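Side-chain contacts in inositol-3-phosphate synthase (Caenorhabditis elegans, PDB 1VKO), which binds nicotinamide-adenine-dinucleotide in a Rossmann-type domain and belongs to the myo-inositol-1-phosphate synthase family: residues I284-S289 against A294-G299; N303-G308 against V318-D323; H226-I231 against I290-H295. All coordinates share one frame; numbering follows the deposited sequence.

Interaction 1 of 3, residues I284-S289 against A294-G299. With NAD (nicotinamide-adenine-dinucleotide), chain G.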
loop_
_atom_site.group_PDB
_atom_site.type_symbol
_atom_site.label_atom_id
_atom_site.label_comp_id
_atom_site.label_asym_id
_atom_site.label_seq_id
_atom_site.Cartn_x
_atom_site.Cartn_y
_atom_site.Cartn_z
ATOM N N ILE A 284 -22.019 36.993 -3.515
ATOM C CA ILE A 284 -22.106 38.314 -2.907
ATOM C C ILE A 284 -20.725 38.800 -2.485
ATOM O O ILE A 284 -20.327 39.889 -2.875
ATOM C CB ILE A 284 -23.187 38.387 -1.770
ATOM C CG1 ILE A 284 -24.590 38.190 -2.390
ATOM C CG2 ILE A 284 -23.188 39.753 -1.124
ATOM C CD1 ILE A 284 -25.637 37.651 -1.449
ATOM N N PHE A 285 -19.959 37.976 -1.765
ATOM C CA PHE A 285 -18.548 38.281 -1.604
ATOM C C PHE A 285 -17.843 38.589 -2.921
ATOM O O PHE A 285 -17.155 39.580 -3.005
ATOM C CB PHE A 285 -17.805 37.182 -0.851
ATOM C CG PHE A 285 -18.146 37.097 0.587
ATOM C CD1 PHE A 285 -17.483 37.919 1.511
ATOM C CD2 PHE A 285 -19.133 36.221 1.045
ATOM C CE1 PHE A 285 -17.797 37.849 2.894
ATOM C CE2 PHE A 285 -19.459 36.127 2.437
ATOM C CZ PHE A 285 -18.785 36.963 3.368
ATOM N N ALA A 286 -17.989 37.769 -3.961
ATOM C CA ALA A 286 -17.234 38.077 -5.182
ATOM C C ALA A 286 -17.608 39.472 -5.653
ATOM O O ALA A 286 -16.723 40.292 -5.960
ATOM C CB ALA A 286 -17.453 37.028 -6.278
ATOM N N VAL A 287 -18.913 39.758 -5.669
ATOM C CA VAL A 287 -19.425 41.100 -6.042
ATOM C C VAL A 287 -18.941 42.230 -5.111
ATOM O O VAL A 287 -18.453 43.254 -5.573
ATOM C CB VAL A 287 -20.957 41.062 -6.234
ATOM C CG1 VAL A 287 -21.530 42.446 -6.510
ATOM C CG2 VAL A 287 -21.300 40.158 -7.410
ATOM N N ALA A 288 -19.017 42.037 -3.802
ATOM C CA ALA A 288 -18.537 43.066 -2.881
ATOM C C ALA A 288 -17.052 43.404 -3.089
ATOM O O ALA A 288 -16.615 44.530 -2.823
ATOM C CB ALA A 288 -18.777 42.643 -1.484
ATOM N N SER A 289 -16.295 42.409 -3.561
ATOM C CA SER A 289 -14.845 42.485 -3.722
ATOM C C SER A 289 -14.561 43.318 -4.945
ATOM O O SER A 289 -13.822 44.310 -4.872
ATOM C CB SER A 289 -14.225 41.083 -3.887
ATOM O OG SER A 289 -14.607 40.244 -2.817
ATOM N N ALA A 294 -11.074 45.217 -4.825
ATOM C CA ALA A 294 -10.372 44.020 -4.307
ATOM C C ALA A 294 -10.450 42.848 -5.285
ATOM O O ALA A 294 -11.441 42.681 -5.995
ATOM C CB ALA A 294 -10.944 43.596 -2.958
ATOM N N HIS A 295 -9.405 42.032 -5.323
ATOM C CA HIS A 295 -9.388 40.877 -6.206
ATOM C C HIS A 295 -10.019 39.726 -5.436
ATOM O O HIS A 295 -10.076 39.737 -4.197
ATOM C CB HIS A 295 -7.954 40.508 -6.627
ATOM C CG HIS A 295 -7.132 41.680 -7.068
ATOM N ND1 HIS A 295 -7.302 42.290 -8.289
ATOM C CD2 HIS A 295 -6.129 42.347 -6.455
ATOM C CE1 HIS A 295 -6.462 43.301 -8.399
ATOM N NE2 HIS A 295 -5.726 43.347 -7.306
ATOM N N TYR A 296 -10.481 38.733 -6.167
ATOM C CA TYR A 296 -11.212 37.664 -5.547
ATOM C C TYR A 296 -10.730 36.282 -5.998
ATOM O O TYR A 296 -10.731 35.969 -7.227
ATOM C CB TYR A 296 -12.720 37.843 -5.787
ATOM C CG TYR A 296 -13.535 36.844 -4.995
ATOM C CD1 TYR A 296 -13.856 37.062 -3.655
ATOM C CD2 TYR A 296 -13.943 35.672 -5.573
ATOM C CE1 TYR A 296 -14.593 36.112 -2.936
ATOM C CE2 TYR A 296 -14.633 34.723 -4.865
ATOM C CZ TYR A 296 -14.992 34.938 -3.580
ATOM O OH TYR A 296 -15.732 33.939 -2.916
ATOM N N ILE A 297 -10.316 35.482 -5.000
ATOM C CA ILE A 297 -9.914 34.060 -5.181
ATOM C C ILE A 297 -10.870 33.054 -4.548
ATOM O O ILE A 297 -11.219 33.170 -3.356
ATOM C CB ILE A 297 -8.474 33.779 -4.612
ATOM C CG1 ILE A 297 -7.463 34.876 -5.001
ATOM C CG2 ILE A 297 -7.985 32.339 -4.991
ATOM C CD1 ILE A 297 -7.291 35.084 -6.472
ATOM N N ASN A 298 -11.273 32.064 -5.350
ATOM C CA ASN A 298 -12.157 30.980 -4.935
ATOM C C ASN A 298 -11.365 29.679 -4.703
ATOM O O ASN A 298 -10.943 29.034 -5.679
ATOM C CB ASN A 298 -13.223 30.721 -6.014
ATOM C CG ASN A 298 -14.119 29.481 -5.695
ATOM O OD1 ASN A 298 -14.338 29.136 -4.536
ATOM N ND2 ASN A 298 -14.639 28.833 -6.737
ATOM N N GLY A 299 -11.201 29.316 -3.426
ATOM C CA GLY A 299 -10.431 28.174 -2.974
ATOM C C GLY A 299 -11.262 26.904 -2.892
ATOM O O GLY A 299 -10.736 25.818 -2.596
HETATM P PA NAD G . -13.284 24.297 7.775
HETATM O O1A NAD G . -14.608 23.819 8.133
HETATM O O2A NAD G . -12.366 24.021 8.893
HETATM O O5B NAD G . -13.418 25.835 7.415
HETATM C C5B NAD G . -14.648 26.363 7.020
HETATM C C4B NAD G . -14.911 27.591 7.872
HETATM O O4B NAD G . -15.712 28.482 7.128
HETATM C C3B NAD G . -15.674 27.267 9.125
HETATM O O3B NAD G . -15.146 28.159 10.094
HETATM C C2B NAD G . -17.087 27.713 8.877
HETATM O O2B NAD G . -17.478 28.367 10.082
HETATM C C1B NAD G . -16.898 28.781 7.804
HETATM N N9A NAD G . -18.017 29.112 6.884
HETATM C C8A NAD G . -18.955 28.308 6.313
HETATM N N7A NAD G . -19.777 29.079 5.567
HETATM C C5A NAD G . -19.405 30.370 5.635
HETATM C C6A NAD G . -19.915 31.568 5.103
HETATM N N6A NAD G . -21.035 31.634 4.365
HETATM N N1A NAD G . -19.283 32.745 5.411
HETATM C C2A NAD G . -18.202 32.760 6.244
HETATM N N3A NAD G . -17.754 31.597 6.780
HETATM C C4A NAD G . -18.320 30.406 6.488
HETATM O O3 NAD G . -12.754 23.644 6.389
HETATM P PN NAD G . -11.263 23.911 5.899
HETATM O O1N NAD G . -10.826 25.195 6.510
HETATM O O2N NAD G . -10.491 22.694 6.161
HETATM O O5D NAD G . -11.369 24.249 4.316
HETATM C C5D NAD G . -12.327 25.173 3.830
HETATM C C4D NAD G . -12.670 25.004 2.338
HETATM O O4D NAD G . -11.496 24.872 1.575
HETATM C C3D NAD G . -13.532 23.774 2.026
HETATM O O3D NAD G . -14.483 24.129 1.061
HETATM C C2D NAD G . -12.577 22.852 1.312
HETATM O O2D NAD G . -13.164 22.004 0.337
HETATM C C1D NAD G . -11.677 23.843 0.627
HETATM N N1N NAD G . -10.484 23.093 0.252
HETATM C C2N NAD G . -9.701 22.536 1.214
HETATM C C3N NAD G . -8.597 21.808 0.833
HETATM C C7N NAD G . -7.590 21.558 1.891
HETATM O O7N NAD G . -7.951 22.003 3.185
HETATM N N7N NAD G . -6.426 20.971 1.586
HETATM C C4N NAD G . -8.261 21.651 -0.526
HETATM C C5N NAD G . -9.078 22.208 -1.485
HETATM C C6N NAD G . -10.211 22.932 -1.084
#

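Interaction 2 of 3, residues N303-G308 against V318-D323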
loop_
_atom_site.group_PDB
_atom_site.type_symbol
_atom_site.label_atom_id
_atom_site.label_comp_id
_atom_site.label_asym_id
_atom_site.label_seq_id
_atom_site.Cartn_x
_atom_site.Cartn_y
_atom_site.Cartn_z
ATOM N N ASN A 303 -19.201 27.022 -8.125
ATOM C CA ASN A 303 -19.079 27.787 -9.372
ATOM C C ASN A 303 -19.311 29.298 -9.233
ATOM O O ASN A 303 -20.000 29.914 -10.048
ATOM C CB ASN A 303 -19.912 27.169 -10.499
ATOM C CG ASN A 303 -21.383 27.112 -10.186
ATOM O OD1 ASN A 303 -21.773 26.777 -9.086
ATOM N ND2 ASN A 303 -22.213 27.427 -11.176
ATOM N N THR A 304 -18.674 29.887 -8.211
ATOM C CA THR A 304 -18.834 31.282 -7.914
ATOM C C THR A 304 -18.623 32.183 -9.138
ATOM O O THR A 304 -19.417 33.100 -9.381
ATOM C CB THR A 304 -17.875 31.732 -6.803
ATOM O OG1 THR A 304 -18.063 30.949 -5.604
ATOM C CG2 THR A 304 -18.254 33.152 -6.390
ATOM N N LEU A 305 -17.571 31.905 -9.906
ATOM C CA LEU A 305 -17.159 32.750 -11.024
ATOM C C LEU A 305 -17.916 32.441 -12.318
ATOM O O LEU A 305 -17.329 32.178 -13.368
ATOM C CB LEU A 305 -15.630 32.662 -11.187
ATOM C CG LEU A 305 -14.871 32.947 -9.862
ATOM C CD1 LEU A 305 -13.393 32.607 -9.925
ATOM C CD2 LEU A 305 -15.051 34.399 -9.409
ATOM N N VAL A 306 -19.239 32.466 -12.217
ATOM C CA VAL A 306 -20.130 32.427 -13.377
ATOM C C VAL A 306 -19.795 33.560 -14.382
ATOM O O VAL A 306 -19.148 34.548 -14.008
ATOM C CB VAL A 306 -21.616 32.511 -12.931
ATOM C CG1 VAL A 306 -21.992 31.270 -12.142
ATOM C CG2 VAL A 306 -21.865 33.757 -12.088
ATOM N N PRO A 307 -20.241 33.434 -15.633
ATOM C CA PRO A 307 -19.873 34.410 -16.683
ATOM C C PRO A 307 -20.210 35.872 -16.298
ATOM O O PRO A 307 -19.419 36.778 -16.527
ATOM C CB PRO A 307 -20.682 33.949 -17.900
ATOM C CG PRO A 307 -21.037 32.514 -17.635
ATOM C CD PRO A 307 -21.132 32.372 -16.143
ATOM N N GLY A 308 -21.361 36.085 -15.682
ATOM C CA GLY A 308 -21.710 37.401 -15.192
ATOM C C GLY A 308 -20.677 38.033 -14.284
ATOM O O GLY A 308 -20.424 39.232 -14.371
ATOM N N VAL A 318 -10.283 44.208 -12.172
ATOM C CA VAL A 318 -9.884 43.412 -11.016
ATOM C C VAL A 318 -9.626 41.955 -11.467
ATOM O O VAL A 318 -10.153 41.516 -12.510
ATOM C CB VAL A 318 -10.984 43.579 -9.953
ATOM C CG1 VAL A 318 -11.674 42.284 -9.614
ATOM C CG2 VAL A 318 -10.467 44.381 -8.738
ATOM N N PHE A 319 -8.793 41.217 -10.733
ATOM C CA PHE A 319 -8.505 39.818 -11.101
ATOM C C PHE A 319 -9.352 38.858 -10.320
ATOM O O PHE A 319 -9.589 39.077 -9.126
ATOM C CB PHE A 319 -7.037 39.419 -10.853
ATOM C CG PHE A 319 -6.045 40.085 -11.766
ATOM C CD1 PHE A 319 -6.019 39.801 -13.126
ATOM C CD2 PHE A 319 -5.099 40.961 -11.251
ATOM C CE1 PHE A 319 -5.088 40.421 -13.964
ATOM C CE2 PHE A 319 -4.168 41.585 -12.079
ATOM C CZ PHE A 319 -4.156 41.315 -13.428
ATOM N N VAL A 320 -9.795 37.792 -11.004
ATOM C CA VAL A 320 -10.463 36.682 -10.344
ATOM C C VAL A 320 -9.613 35.419 -10.446
ATOM O O VAL A 320 -8.744 35.345 -11.316
ATOM C CB VAL A 320 -11.958 36.494 -10.774
ATOM C CG1 VAL A 320 -12.734 37.701 -10.375
ATOM C CG2 VAL A 320 -12.142 36.190 -12.295
ATOM N N GLY A 321 -9.837 34.455 -9.542
ATOM C CA GLY A 321 -9.117 33.167 -9.580
ATOM C C GLY A 321 -9.896 31.995 -8.976
ATOM O O GLY A 321 -10.779 32.192 -8.152
ATOM N N GLY A 322 -9.570 30.775 -9.400
ATOM C CA GLY A 322 -10.219 29.538 -8.927
ATOM C C GLY A 322 -10.104 28.422 -9.956
ATOM O O GLY A 322 -9.528 28.621 -11.020
ATOM N N ASP A 323 -10.635 27.237 -9.660
ATOM C CA ASP A 323 -11.339 26.980 -8.435
ATOM C C ASP A 323 -10.691 25.799 -7.742
ATOM O O ASP A 323 -10.332 24.804 -8.404
ATOM C CB ASP A 323 -12.773 26.573 -8.762
ATOM C CG ASP A 323 -13.549 27.640 -9.463
ATOM O OD1 ASP A 323 -13.386 28.875 -9.171
ATOM O OD2 ASP A 323 -14.422 27.339 -10.291
HETATM O O HOH W 1 -16.279 29.179 -10.050
#

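Interaction 3 of 3, residues H226-I231 against I290-H295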
loop_
_atom_site.group_PDB
_atom_site.type_symbol
_atom_site.label_atom_id
_atom_site.label_comp_id
_atom_site.label_asym_id
_atom_site.label_seq_id
_atom_site.Cartn_x
_atom_site.Cartn_y
_atom_site.Cartn_z
ATOM N N HIS A 226 -23.157 45.488 3.067
ATOM C CA HIS A 226 -22.552 45.307 4.382
ATOM C C HIS A 226 -21.110 44.858 4.217
ATOM O O HIS A 226 -20.211 45.381 4.892
ATOM C CB HIS A 226 -23.324 44.264 5.174
ATOM C CG HIS A 226 -22.814 44.049 6.564
ATOM N ND1 HIS A 226 -23.544 44.382 7.682
ATOM C CD2 HIS A 226 -21.656 43.513 7.018
ATOM C CE1 HIS A 226 -22.866 44.053 8.766
ATOM N NE2 HIS A 226 -21.718 43.521 8.390
ATOM N N ILE A 227 -20.888 43.884 3.331
ATOM C CA ILE A 227 -19.526 43.422 3.009
ATOM C C ILE A 227 -18.707 44.495 2.300
ATOM O O ILE A 227 -17.513 44.606 2.544
ATOM C CB ILE A 227 -19.570 42.198 2.101
ATOM C CG1 ILE A 227 -20.489 41.122 2.686
ATOM C CG2 ILE A 227 -18.148 41.678 1.888
ATOM C CD1 ILE A 227 -19.987 40.486 3.957
ATOM N N ARG A 228 -19.322 45.230 1.367
ATOM C CA ARG A 228 -18.621 46.354 0.749
ATOM C C ARG A 228 -18.070 47.218 1.896
ATOM O O ARG A 228 -16.895 47.555 1.917
ATOM C CB ARG A 228 -19.558 47.171 -0.143
ATOM C CG ARG A 228 -19.954 46.444 -1.405
ATOM C CD ARG A 228 -20.593 47.309 -2.454
ATOM N NE ARG A 228 -19.631 48.266 -2.985
ATOM C CZ ARG A 228 -19.924 49.213 -3.867
ATOM N NH1 ARG A 228 -21.159 49.349 -4.338
ATOM N NH2 ARG A 228 -18.966 50.018 -4.294
ATOM N N ALA A 229 -18.930 47.506 2.868
ATOM C CA ALA A 229 -18.591 48.377 4.002
ATOM C C ALA A 229 -17.406 47.811 4.748
ATOM O O ALA A 229 -16.506 48.554 5.157
ATOM C CB ALA A 229 -19.816 48.516 4.932
ATOM N N ASP A 230 -17.374 46.474 4.849
ATOM C CA ASP A 230 -16.326 45.729 5.572
ATOM C C ASP A 230 -14.985 45.860 4.902
ATOM O O ASP A 230 -13.951 45.987 5.559
ATOM C CB ASP A 230 -16.703 44.255 5.747
ATOM C CG ASP A 230 -17.727 44.021 6.868
ATOM O OD1 ASP A 230 -17.874 44.874 7.797
ATOM O OD2 ASP A 230 -18.409 42.977 6.929
ATOM N N ILE A 231 -15.006 45.877 3.579
ATOM C CA ILE A 231 -13.780 45.934 2.786
ATOM C C ILE A 231 -13.145 47.312 2.816
ATOM O O ILE A 231 -11.938 47.423 3.033
ATOM C CB ILE A 231 -14.081 45.511 1.333
ATOM C CG1 ILE A 231 -14.411 44.011 1.291
ATOM C CG2 ILE A 231 -12.906 45.872 0.410
ATOM C CD1 ILE A 231 -14.991 43.563 0.003
ATOM N N ILE A 290 -15.172 42.915 -6.054
ATOM C CA ILE A 290 -14.955 43.570 -7.323
ATOM C C ILE A 290 -15.387 45.015 -7.238
ATOM O O ILE A 290 -14.604 45.899 -7.562
ATOM C CB ILE A 290 -15.702 42.851 -8.463
ATOM C CG1 ILE A 290 -15.112 41.466 -8.680
ATOM C CG2 ILE A 290 -15.619 43.678 -9.730
ATOM C CD1 ILE A 290 -16.095 40.498 -9.352
ATOM N N LEU A 291 -16.608 45.255 -6.767
ATOM C CA LEU A 291 -17.123 46.630 -6.654
ATOM C C LEU A 291 -16.238 47.549 -5.823
ATOM O O LEU A 291 -16.205 48.740 -6.066
ATOM C CB LEU A 291 -18.595 46.662 -6.180
ATOM C CG LEU A 291 -19.506 45.973 -7.199
ATOM C CD1 LEU A 291 -20.799 45.731 -6.581
ATOM C CD2 LEU A 291 -19.691 46.811 -8.416
ATOM N N GLU A 292 -15.488 46.972 -4.888
ATOM C CA GLU A 292 -14.501 47.712 -4.077
ATOM C C GLU A 292 -13.054 47.657 -4.573
ATOM O O GLU A 292 -12.132 48.048 -3.850
ATOM C CB GLU A 292 -14.540 47.203 -2.645
ATOM C CG GLU A 292 -15.854 47.473 -1.943
ATOM C CD GLU A 292 -16.145 48.959 -1.844
ATOM O OE1 GLU A 292 -15.164 49.745 -1.875
ATOM O OE2 GLU A 292 -17.341 49.334 -1.743
ATOM N N GLY A 293 -12.833 47.155 -5.783
ATOM C CA GLY A 293 -11.473 47.105 -6.315
ATOM C C GLY A 293 -10.529 46.082 -5.688
ATOM O O GLY A 293 -9.326 46.086 -5.983
ATOM N N ALA A 294 -11.074 45.217 -4.825
ATOM C CA ALA A 294 -10.372 44.020 -4.307
ATOM C C ALA A 294 -10.450 42.848 -5.285
ATOM O O ALA A 294 -11.441 42.681 -5.995
ATOM C CB ALA A 294 -10.944 43.596 -2.958
ATOM N N HIS A 295 -9.405 42.032 -5.323
ATOM C CA HIS A 295 -9.388 40.877 -6.206
ATOM C C HIS A 295 -10.019 39.726 -5.436
ATOM O O HIS A 295 -10.076 39.737 -4.197
ATOM C CB HIS A 295 -7.954 40.508 -6.627
ATOM C CG HIS A 295 -7.132 41.680 -7.068
ATOM N ND1 HIS A 295 -7.302 42.290 -8.289
ATOM C CD2 HIS A 295 -6.129 42.347 -6.455
ATOM C CE1 HIS A 295 -6.462 43.301 -8.399
ATOM N NE2 HIS A 295 -5.726 43.347 -7.306
#

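Interaction 1 of 3, residues I284-S289 against A294-G299
In the Rossmann-type domain, helix 281-291 packs nearly antiparallel against strand 295-298, the strand that follows it, and Ala286 sits on the ring of Tyr296. The axes of the two short segments run at 157° to each other and approach to 7.8 Å. On the strand side Tyr296 carries most of the contact: with CG anti to the backbone N (chi1 -172°), its ring stands up from the strand and lays one face against the helix. Ala286 CA lies 3.8 Å from the centroid of the Tyr296 ring and only 9° off its normal, a CH-pi contact over the middle of the face, while Ala286 CB lies over the same face, 3.8 Å from Tyr296 CD2. Ser289 OG comes obliquely to 3.4 Å from Tyr296 CD1, and Phe285 CB approaches CE1 in the same oblique manner. The hydroxyl of Ser289 is held back against its own helix, where OG donates to Phe285 O at 2.6 Å from above the carbonyl plane; that oxygen also accepts Ser289 N, so two donors grip it. At the helix end Ala294 N donates to Ser289 O at 2.9 Å, the longer-range bond of a Schellman motif that turns the chain at Gly293 into the strand. Val245 and Trp247 of strand 242-247 also touch Tyr296. Farther along, Asn298 is fixed by Gln302 O and Ser300 N, and the strand runs out at the dinucleotide pocket, where Gly299 O lies 3.3 Å from C6N of NAD.

Interaction 2 of 3, residues N303-G308 against V318-D323
Leu305 reaches from the loop ahead of helix 307-316 onto strand 320-321, within the beta-alpha-beta unit formed by strand 295-298, that helix and strand 320-321. Its two methyl groups divide the work. CD2 meets the side chain of Val320 at 4.0 Å from CB, the two residues lying alongside each other and running in opposite directions. CD1 rests instead on the backbone, 3.2 Å from Gly321 O, and also comes to 3.8 Å from Asp323 OD1. CG lies anti to the carbonyl carbon (chi1 -52°), and the extended chi2 then sends the methyls to these two partners. The polar link between the segments runs through a water, which accepts from Leu305 N at 3.0 Å and donates to Asp323 OD2 at 2.6 Å. Leu305 is thus tied by its amide as well as packed by its side chain. In the next shell the backbone shape places these groups: Leu305 is the centre of an inverse gamma turn, closed by a weak bond from Val306 N to Thr304 O, and Val306 then takes the N-cap position of the helix. The start of the segment is held by Thr304 OG1, bonded to Ser282 OG, and by Asn303 OD1, which accepts from Thr255 N. Val320 is backed by Ala313 of helix 307-316. Asp323 follows a cis peptide after Gly322, and its carboxylate has a second neighbour in strand 295-298, where Asn298 ND2 makes a weak hydrogen bond to OD1.

Interaction 3 of 3, residues H226-I231 against I290-H295
Arg228 bends at chi3 (67°) and Glu292 at chi2 (-61°), and the two folded chains cross at about a right angle so that guanidinium and carboxylate meet between the C-terminal end of helix 281-291 and the middle of helix 220-238. A single oxygen does the bonding: Arg228 NE donates to Glu292 OE2 at 2.8 Å in a salt bridge, and Arg228 NH2 adds a weak second bond to OE2 at 3.1 Å. The pairing is not the flat two-oxygen type, for the planes of the groups are 46° apart and NE meets OE2 on its anti side, out of the carboxylate plane. Arg232 NE, one helical turn farther along, forms another salt bridge to OE2, so two arginines share this oxygen, and their charge would be expected to stabilise the carboxylate as the anion. One face of the Arg228 guanidinium lies on Leu291, whose CB is 3.7 Å from CZ, while Arg228 NH2 comes to 3.5 Å from Leu291 O; a positive group so near the end of the helix probably also interacts favourably with its dipole. Ile231 adds the apolar part, with CG2 against Glu292 CB at 3.7 Å, covering the root of the acid. Just past Glu292 the chain turns away at Gly293, which has positive phi and whose N donates to Ile290 O at 2.8 Å, the inner bond of the Schellman motif. Helix 281-291 thus has helix 220-238 against its end here, while Ile290 and Leu291 touch helix 307-316, and Ala294 and His295 lead on to pack beside strand 242-247 of the parallel sheet.

Overall arrangement
From the N terminus, interaction 3 opens first, on helix 220-238, and closes a long loop that holds strand 242-247 and most of helix 281-291. Interaction 1 opens inside that loop and closes a very short one at the turn into strand 295-298; the two cross and share Ala294 and His295. Interaction 2 follows, closing the loop over helix 307-316. Ile227 and Ile231 pack on the helix of interaction 1, joining it to interaction 3, while Asn298 N and Gly321 O join neighbouring strands of interactions 1 and 2. His295 ND1 with Phe319 N links interactions 2 and 3. Together they tie helix 220-238 to helix 281-291, that helix to strand 295-298, and the loop before helix 307-316 to strand 320-321.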